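Local coordinates for protein putative aminopeptidase (Leishmania major, PDB 5NTH) that probably removes N-terminal amino acids from peptides as a manganese-dependent leucyl aminopeptidase of the M17 family, at residues 146-151 against 187-192; 32-37 against 204-209; 6-11 against 270-275. All coordinates share one frame; numbering follows the deposited sequence.

Contact 1 of 3, residues 146-151 against 187-192; sequences GSETAV and SRAAFT
Ser-187 and Glu-148 form the polar link between these segments: the hydroxyl OG of Ser-187 donates to OE2 of Glu-148 at 2.9 Å. The carboxylate receives it with its anti lone pair, on the side turned from OE1. The same oxygen rests against the methyl group of Ala-189, with OE2 and CB 3.5 Å apart, and the aliphatic part of the glutamate approaches a second methyl, CG of Glu-148 to CB of Ala-190 at 4.4 Å. Small alanines suit this place because they let the carboxylate lie close to the start of helix 189-192. A kink at the second torsion (chi2 89°) folds the acid back toward its own segment. There the backbone N of Gly-146 makes weak hydrogen bonds to both carboxylate oxygens, each 3.4 Å from that N. Glycine fits at 146 because, at phi 108°, a CB would press on the preceding carbonyl oxygen. Parallel neighbours 137-142 and 181-185 are joined through helix 148-156 in a beta-alpha-beta crossover, and the contact lies beyond the C-terminal ends of both strands, where segment 146-151 enters the crossover helix and segment 187-192 turns into helix 189-192. With its acid near the beginnings of two helices, Glu-148 is probably favoured electrostatically. Farther out, Arg-188 occupies the N-cap position and its carbonyl O accepts from the backbone N of both Phe-191 and Thr-192, fixing the turn that presents Ala-189 and Ala-190. The arginine's guanidinium forms a salt bridge with Asp-36, while Val-201 and Met-185 touch Glu-148.

Contact 2 of 3, residues 32-37 against 204-209; sequences VTFTDI and AELEAI
Phe-34 and Leu-206 meet where strand 32-34 runs beside helix 203-221, the local axes nearly antiparallel at 165° and 8.8 Å apart. The two side chains cross at about a right angle. The far end of the ring does the touching: CZ of Phe-34 reaches CB of Leu-206 at 3.7 Å, and CE1 stands almost as close to that CB. One branch of the leucine, CD1, lies over a ring face toward its rim, 4.1 Å above the plane. In Phe-34 the first torsion (chi1 -58°) sets CG beside the backbone N and anti to the carbonyl carbon, sending a flat group long enough to bridge strand and helix. Leu-206 has the same first setting, and its extended second torsion (chi2 177°) carries CD1 over the ring; a branched leucine thus offers both CB and a methyl. Glu-207 suits the partly exposed border, giving the ring its methylene: CG lies 4.3 Å from CD1 of Phe-34. Thr-33, pointing away as strand alternation demands, bonds through OG1 to Asn-182 of the next strand. Val-183, Ala-152 and Phe-191 bring strand 181-185 and helices 148-156 and 189-192 to the same ring, beside the outermost strand 32-34 of the mixed six-stranded beta sheet. Since no hydrogen bond joins the two segments, their mutual hold rests on burial and the fit of ring against branched chain, which fixes little by direction and much by shape.

Contact 3 of 3, residues 6-11 against 270-275; sequences RPRSNS and AQYPAH
Arg-8 and Tyr-272 mark the nearest approach of two irregular backbones, their CA atoms 7.2 Å apart, with Pro-7 at the centre of an inverse gamma turn just before the arginine. The tyrosine ring reaches from the 270-275 loop to Arg-8, whose CG lies over one face, 3.9 Å from the ring centroid and 21° off the normal: a CH-pi contact. CG of Gln-271 covers the opposite face, so methylenes clasp the flat ring between them. Near the ring's outer end, the carbonyl O of Arg-8 approaches CE1 of Tyr-272 at 3.1 Å, while CB of Ser-9 lies 3.7 Å from the tyrosine OH. Arg-8 starts with CG anti to the backbone N (chi1 -160°), then bends at chi3; its guanidinium plane is inclined 36° to the ring, with NH1 3.8 Å from CE2 of Tyr-272. Arginine suits the place by joining a greasy shaft to a charged end: NH1 pairs with Asp-228, and NH2 with Glu-14. Asn-10 packs on Asp-253 of a neighbouring subunit. This is a surface arginine-aromatic CH-pi contact, tying the segment before helix 12-26 to the catalytic domain close to a subunit interface.

Overall arrangement
Along the chain the contacts are nested: 6-11 with 270-275 encloses 32-37 with 204-209, which in turn encloses 146-151 with 187-192. Contacts 1 and 2 are neighbours, their centres 9 Å apart, and touch where Phe-191 packs on Asp-36 and Leu-206 on the Glu-148 backbone; both lie beside the six-stranded N-terminal sheet, on the side where helix 203-221 also meets the catalytic part. Contact 3 stands apart, its centre about 38 Å from that of contact 2 and 44 Å from that of contact 1, where the N-terminal segment meets the catalytic domain. The N-terminal chain therefore touches that domain first, then supplies one of the sheet's two outermost strands. All three lie away from the manganese site.

Contact 1 of 3, residues 146-151 against 187-192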
loop_
_atom_site.group_PDB
_atom_site.type_symbol
_atom_site.label_atom_id
_atom_site.label_comp_id
_atom_site.label_asym_id
_atom_site.label_seq_id
_atom_site.Cartn_x
_atom_site.Cartn_y
_atom_site.Cartn_z
ATOM N N GLY A 146 32.863 40.145 3.376
ATOM C CA GLY A 146 32.683 38.884 4.105
ATOM C C GLY A 146 31.694 37.935 3.445
ATOM O O GLY A 146 31.718 36.735 3.698
ATOM N N SER A 147 30.842 38.480 2.585
ATOM C CA SER A 147 29.869 37.716 1.849
ATOM C C SER A 147 30.340 37.182 0.461
ATOM O O SER A 147 29.617 36.440 -0.212
ATOM C CB SER A 147 28.594 38.545 1.750
ATOM O OG SER A 147 28.728 39.676 0.901
ATOM N N GLU A 148 31.576 37.459 0.066
ATOM C CA GLU A 148 32.056 37.065 -1.265
ATOM C C GLU A 148 31.869 35.588 -1.636
ATOM O O GLU A 148 31.435 35.291 -2.750
ATOM C CB GLU A 148 33.516 37.451 -1.481
ATOM C CG GLU A 148 33.774 38.959 -1.503
ATOM C CD GLU A 148 34.073 39.561 -0.134
ATOM O OE1 GLU A 148 34.698 38.889 0.742
ATOM O OE2 GLU A 148 33.670 40.724 0.073
ATOM N N THR A 149 32.183 34.664 -0.738
ATOM C CA THR A 149 32.085 33.238 -1.113
ATOM C C THR A 149 30.621 32.787 -1.236
ATOM O O THR A 149 30.295 32.027 -2.125
ATOM C CB THR A 149 32.887 32.307 -0.187
ATOM O OG1 THR A 149 32.414 32.458 1.143
ATOM C CG2 THR A 149 34.362 32.655 -0.214
ATOM N N ALA A 150 29.749 33.281 -0.370
ATOM C CA ALA A 150 28.320 33.020 -0.459
ATOM C C ALA A 150 27.697 33.583 -1.744
ATOM O O ALA A 150 26.887 32.929 -2.407
ATOM C CB ALA A 150 27.618 33.585 0.757
ATOM N N VAL A 151 28.088 34.790 -2.105
ATOM C CA VAL A 151 27.721 35.347 -3.385
ATOM C C VAL A 151 28.304 34.512 -4.527
ATOM O O VAL A 151 27.581 34.154 -5.442
ATOM C CB VAL A 151 28.169 36.822 -3.520
ATOM C CG1 VAL A 151 27.788 37.395 -4.889
ATOM C CG2 VAL A 151 27.514 37.667 -2.445
ATOM N N SER A 187 30.745 45.656 -2.209
ATOM C CA SER A 187 32.045 45.530 -1.530
ATOM C C SER A 187 33.148 45.275 -2.547
ATOM O O SER A 187 32.906 44.585 -3.546
ATOM C CB SER A 187 32.076 44.348 -0.534
ATOM O OG SER A 187 32.845 43.242 -1.063
ATOM N N ARG A 188 34.359 45.764 -2.244
ATOM C CA ARG A 188 35.507 45.623 -3.143
ATOM C C ARG A 188 36.599 44.714 -2.606
ATOM O O ARG A 188 37.674 44.613 -3.208
ATOM C CB ARG A 188 36.102 46.996 -3.450
ATOM C CG ARG A 188 35.191 47.940 -4.229
ATOM C CD ARG A 188 35.914 49.251 -4.614
ATOM N NE ARG A 188 36.992 48.952 -5.566
ATOM C CZ ARG A 188 38.288 49.126 -5.367
ATOM N NH1 ARG A 188 39.125 48.770 -6.318
ATOM N NH2 ARG A 188 38.766 49.675 -4.250
ATOM N N ALA A 189 36.306 44.002 -1.522
ATOM C CA ALA A 189 37.296 43.157 -0.822
ATOM C C ALA A 189 38.012 42.096 -1.672
ATOM O O ALA A 189 39.187 41.790 -1.446
ATOM C CB ALA A 189 36.645 42.501 0.369
ATOM N N ALA A 190 37.306 41.529 -2.634
ATOM C CA ALA A 190 37.921 40.616 -3.602
ATOM C C ALA A 190 39.022 41.290 -4.443
ATOM O O ALA A 190 39.986 40.626 -4.886
ATOM C CB ALA A 190 36.846 40.007 -4.514
ATOM N N PHE A 191 38.852 42.596 -4.676
ATOM C CA PHE A 191 39.754 43.372 -5.530
ATOM C C PHE A 191 40.863 44.082 -4.771
ATOM O O PHE A 191 41.939 44.257 -5.287
ATOM C CB PHE A 191 38.931 44.345 -6.356
ATOM C CG PHE A 191 37.990 43.647 -7.282
ATOM C CD1 PHE A 191 38.448 43.142 -8.502
ATOM C CD2 PHE A 191 36.681 43.411 -6.906
ATOM C CE1 PHE A 191 37.603 42.465 -9.362
ATOM C CE2 PHE A 191 35.825 42.741 -7.755
ATOM C CZ PHE A 191 36.283 42.272 -8.990
ATOM N N THR A 192 40.591 44.444 -3.531
ATOM C CA THR A 192 41.558 45.084 -2.671
ATOM C C THR A 192 42.387 44.086 -1.833
ATOM O O THR A 192 43.388 44.482 -1.226
ATOM C CB THR A 192 40.831 46.113 -1.759
ATOM O OG1 THR A 192 39.816 45.483 -0.947
ATOM C CG2 THR A 192 40.155 47.217 -2.636
#

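Contact 2 of 3, residues 32-37 against 204-209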
loop_
_atom_site.group_PDB
_atom_site.type_symbol
_atom_site.label_atom_id
_atom_site.label_comp_id
_atom_site.label_asym_id
_atom_site.label_seq_id
_atom_site.Cartn_x
_atom_site.Cartn_y
_atom_site.Cartn_z
ATOM N N VAL A 32 30.723 32.573 -14.951
ATOM C CA VAL A 32 30.605 33.693 -14.054
ATOM C C VAL A 32 31.911 34.485 -14.062
ATOM O O VAL A 32 33.019 33.931 -14.033
ATOM C CB VAL A 32 30.270 33.227 -12.644
ATOM C CG1 VAL A 32 30.103 34.412 -11.717
ATOM C CG2 VAL A 32 28.986 32.423 -12.685
ATOM N N THR A 33 31.756 35.800 -14.113
ATOM C CA THR A 33 32.864 36.712 -14.010
ATOM C C THR A 33 32.545 37.720 -12.931
ATOM O O THR A 33 31.385 37.903 -12.527
ATOM C CB THR A 33 33.133 37.429 -15.356
ATOM O OG1 THR A 33 31.995 38.227 -15.760
ATOM C CG2 THR A 33 33.480 36.407 -16.422
ATOM N N PHE A 34 33.584 38.393 -12.474
ATOM C CA PHE A 34 33.385 39.470 -11.539
ATOM C C PHE A 34 34.024 40.725 -12.113
ATOM O O PHE A 34 35.039 40.657 -12.808
ATOM C CB PHE A 34 33.992 39.101 -10.188
ATOM C CG PHE A 34 33.423 37.834 -9.590
ATOM C CD1 PHE A 34 33.843 36.592 -10.041
ATOM C CD2 PHE A 34 32.470 37.892 -8.574
ATOM C CE1 PHE A 34 33.330 35.440 -9.494
ATOM C CE2 PHE A 34 31.926 36.741 -8.040
ATOM C CZ PHE A 34 32.356 35.508 -8.501
ATOM N N THR A 35 33.420 41.869 -11.827
ATOM C CA THR A 35 33.937 43.152 -12.292
ATOM C C THR A 35 33.971 44.094 -11.105
ATOM O O THR A 35 33.012 44.184 -10.345
ATOM C CB THR A 35 33.061 43.723 -13.445
ATOM O OG1 THR A 35 33.257 42.937 -14.635
ATOM C CG2 THR A 35 33.408 45.200 -13.763
ATOM N N ASP A 36 35.063 44.823 -10.964
ATOM C CA ASP A 36 35.244 45.694 -9.823
ATOM C C ASP A 36 34.246 46.849 -9.932
ATOM O O ASP A 36 34.273 47.555 -10.917
ATOM C CB ASP A 36 36.702 46.165 -9.864
ATOM C CG ASP A 36 37.062 47.152 -8.756
ATOM O OD1 ASP A 36 36.149 47.839 -8.220
ATOM O OD2 ASP A 36 38.284 47.228 -8.439
ATOM N N ILE A 37 33.359 47.047 -8.956
ATOM C CA ILE A 37 32.280 48.058 -9.107
ATOM C C ILE A 37 32.818 49.442 -9.429
ATOM O O ILE A 37 32.134 50.271 -10.045
ATOM C CB ILE A 37 31.379 48.196 -7.870
ATOM C CG1 ILE A 37 30.164 49.078 -8.179
ATOM C CG2 ILE A 37 32.133 48.803 -6.683
ATOM C CD1 ILE A 37 29.056 48.984 -7.147
ATOM N N ALA A 204 40.499 35.375 -8.299
ATOM C CA ALA A 204 40.846 34.085 -8.904
ATOM C C ALA A 204 40.276 32.887 -8.092
ATOM O O ALA A 204 39.919 31.863 -8.671
ATOM C CB ALA A 204 42.350 33.965 -9.092
ATOM N N GLU A 205 40.178 33.054 -6.772
ATOM C CA GLU A 205 39.496 32.107 -5.898
ATOM C C GLU A 205 37.986 32.029 -6.161
ATOM O O GLU A 205 37.422 30.948 -6.326
ATOM C CB GLU A 205 39.777 32.425 -4.428
ATOM C CG GLU A 205 41.031 31.718 -3.931
ATOM C CD GLU A 205 41.683 32.336 -2.693
ATOM O OE1 GLU A 205 42.023 33.565 -2.734
ATOM O OE2 GLU A 205 41.873 31.576 -1.686
ATOM N N LEU A 206 37.323 33.160 -6.228
ATOM C CA LEU A 206 35.884 33.133 -6.477
ATOM C C LEU A 206 35.559 32.445 -7.809
ATOM O O LEU A 206 34.575 31.718 -7.901
ATOM C CB LEU A 206 35.295 34.528 -6.432
ATOM C CG LEU A 206 35.507 35.232 -5.098
ATOM C CD1 LEU A 206 34.935 36.630 -5.202
ATOM C CD2 LEU A 206 34.903 34.482 -3.924
ATOM N N GLU A 207 36.405 32.649 -8.819
ATOM C CA GLU A 207 36.293 31.925 -10.085
ATOM C C GLU A 207 36.528 30.419 -9.923
ATOM O O GLU A 207 35.836 29.584 -10.538
ATOM C CB GLU A 207 37.246 32.527 -11.120
ATOM C CG GLU A 207 36.736 33.861 -11.661
ATOM C CD GLU A 207 37.815 34.772 -12.253
ATOM O OE1 GLU A 207 38.900 34.957 -11.665
ATOM O OE2 GLU A 207 37.561 35.338 -13.326
ATOM N N ALA A 208 37.505 30.060 -9.111
ATOM C CA ALA A 208 37.747 28.653 -8.850
ATOM C C ALA A 208 36.544 27.996 -8.151
ATOM O O ALA A 208 36.183 26.869 -8.508
ATOM C CB ALA A 208 39.008 28.486 -8.033
ATOM N N ILE A 209 35.927 28.710 -7.193
ATOM C CA ILE A 209 34.661 28.270 -6.558
ATOM C C ILE A 209 33.539 28.141 -7.592
ATOM O O ILE A 209 32.897 27.093 -7.686
ATOM C CB ILE A 209 34.250 29.192 -5.396
ATOM C CG1 ILE A 209 35.118 28.895 -4.183
ATOM C CG2 ILE A 209 32.829 28.961 -4.965
ATOM C CD1 ILE A 209 35.072 29.993 -3.124
#

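Contact 3 of 3, residues 6-11 against 270-275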
loop_
_atom_site.group_PDB
_atom_site.type_symbol
_atom_site.label_atom_id
_atom_site.label_comp_id
_atom_site.label_asym_id
_atom_site.label_seq_id
_atom_site.Cartn_x
_atom_site.Cartn_y
_atom_site.Cartn_z
ATOM N N ARG A 6 39.645 3.442 -23.333
ATOM C CA ARG A 6 38.539 3.201 -22.402
ATOM C C ARG A 6 37.921 1.791 -22.423
ATOM O O ARG A 6 37.419 1.350 -23.462
ATOM C CB ARG A 6 37.417 4.211 -22.662
ATOM C CG ARG A 6 36.574 4.438 -21.431
ATOM C CD ARG A 6 35.408 5.358 -21.693
ATOM N NE ARG A 6 35.840 6.711 -21.996
ATOM C CZ ARG A 6 35.884 7.256 -23.200
ATOM N NH1 ARG A 6 35.485 6.595 -24.279
ATOM N NH2 ARG A 6 36.307 8.500 -23.328
ATOM N N PRO A 7 37.947 1.095 -21.265
ATOM C CA PRO A 7 37.246 -0.194 -21.149
ATOM C C PRO A 7 35.789 0.021 -20.715
ATOM O O PRO A 7 35.442 -0.196 -19.543
ATOM C CB PRO A 7 38.064 -0.935 -20.074
ATOM C CG PRO A 7 38.574 0.165 -19.177
ATOM C CD PRO A 7 38.715 1.413 -20.033
ATOM N N ARG A 8 34.956 0.469 -21.655
ATOM C CA ARG A 8 33.544 0.804 -21.360
ATOM C C ARG A 8 32.527 0.020 -22.220
ATOM O O ARG A 8 32.221 -1.139 -21.903
ATOM C CB ARG A 8 33.302 2.324 -21.393
ATOM C CG ARG A 8 32.048 2.748 -20.643
ATOM C CD ARG A 8 31.620 4.169 -20.955
ATOM N NE ARG A 8 30.374 4.241 -21.731
ATOM C CZ ARG A 8 29.161 4.540 -21.246
ATOM N NH1 ARG A 8 28.955 4.794 -19.956
ATOM N NH2 ARG A 8 28.124 4.595 -22.072
ATOM N N SER A 9 31.987 0.638 -23.277
ATOM C CA SER A 9 30.989 -0.027 -24.131
ATOM C C SER A 9 31.645 -0.694 -25.343
ATOM O O SER A 9 32.813 -0.444 -25.679
ATOM C CB SER A 9 29.833 0.921 -24.561
ATOM O OG SER A 9 30.038 1.506 -25.842
ATOM N N ASN A 10 30.828 -1.528 -25.990
ATOM C CA ASN A 10 31.157 -2.301 -27.193
ATOM C C ASN A 10 30.895 -1.509 -28.511
ATOM O O ASN A 10 30.663 -2.104 -29.560
ATOM C CB ASN A 10 30.270 -3.564 -27.153
ATOM C CG ASN A 10 30.969 -4.795 -27.688
ATOM O OD1 ASN A 10 31.941 -5.275 -27.094
ATOM N ND2 ASN A 10 30.463 -5.339 -28.801
ATOM N N SER A 11 30.965 -0.176 -28.448
ATOM C CA SER A 11 30.368 0.712 -29.462
ATOM C C SER A 11 31.161 2.014 -29.754
ATOM O O SER A 11 31.372 2.848 -28.877
ATOM C CB SER A 11 28.934 1.076 -29.048
ATOM O OG SER A 11 28.461 2.244 -29.714
ATOM N N ALA A 270 26.786 -4.362 -11.143
ATOM C CA ALA A 270 26.618 -3.330 -12.131
ATOM C C ALA A 270 27.333 -3.638 -13.430
ATOM O O ALA A 270 28.354 -4.335 -13.457
ATOM C CB ALA A 270 27.120 -2.006 -11.575
ATOM N N GLN A 271 26.775 -3.094 -14.506
ATOM C CA GLN A 271 27.428 -3.081 -15.784
ATOM C C GLN A 271 28.888 -2.690 -15.601
ATOM O O GLN A 271 29.763 -3.515 -15.805
ATOM C CB GLN A 271 26.714 -2.134 -16.749
ATOM C CG GLN A 271 27.309 -2.135 -18.149
ATOM C CD GLN A 271 26.419 -1.475 -19.186
ATOM O OE1 GLN A 271 25.572 -0.648 -18.857
ATOM N NE2 GLN A 271 26.610 -1.836 -20.452
ATOM N N TYR A 272 29.160 -1.460 -15.187
ATOM C CA TYR A 272 30.552 -1.034 -15.020
ATOM C C TYR A 272 30.977 -1.051 -13.556
ATOM O O TYR A 272 30.180 -0.683 -12.672
ATOM C CB TYR A 272 30.795 0.327 -15.664
ATOM C CG TYR A 272 30.392 0.296 -17.098
ATOM C CD1 TYR A 272 30.957 -0.638 -17.973
ATOM C CD2 TYR A 272 29.408 1.159 -17.575
ATOM C CE1 TYR A 272 30.557 -0.701 -19.282
ATOM C CE2 TYR A 272 29.007 1.118 -18.896
ATOM C CZ TYR A 272 29.569 0.181 -19.740
ATOM O OH TYR A 272 29.137 0.157 -21.042
ATOM N N PRO A 273 32.243 -1.455 -13.296
ATOM C CA PRO A 273 32.642 -1.894 -11.950
ATOM C C PRO A 273 32.917 -0.800 -10.903
ATOM O O PRO A 273 32.990 0.377 -11.219
ATOM C CB PRO A 273 33.896 -2.726 -12.219
ATOM C CG PRO A 273 34.474 -2.126 -13.451
ATOM C CD PRO A 273 33.355 -1.549 -14.257
ATOM N N ALA A 274 33.068 -1.237 -9.662
ATOM C CA ALA A 274 33.362 -0.348 -8.560
ATOM C C ALA A 274 34.802 0.205 -8.591
ATOM O O ALA A 274 35.702 -0.423 -9.140
ATOM C CB ALA A 274 33.098 -1.062 -7.247
ATOM N N HIS A 275 34.989 1.397 -8.019
ATOM C CA HIS A 275 36.315 1.986 -7.839
ATOM C C HIS A 275 36.386 2.700 -6.511
ATOM O O HIS A 275 35.469 3.437 -6.146
ATOM C CB HIS A 275 36.642 3.094 -8.849
ATOM C CG HIS A 275 36.575 2.699 -10.287
ATOM N ND1 HIS A 275 35.397 2.362 -10.914
ATOM C CD2 HIS A 275 37.528 2.703 -11.251
ATOM C CE1 HIS A 275 35.641 2.117 -12.191
ATOM N NE2 HIS A 275 36.925 2.324 -12.424
#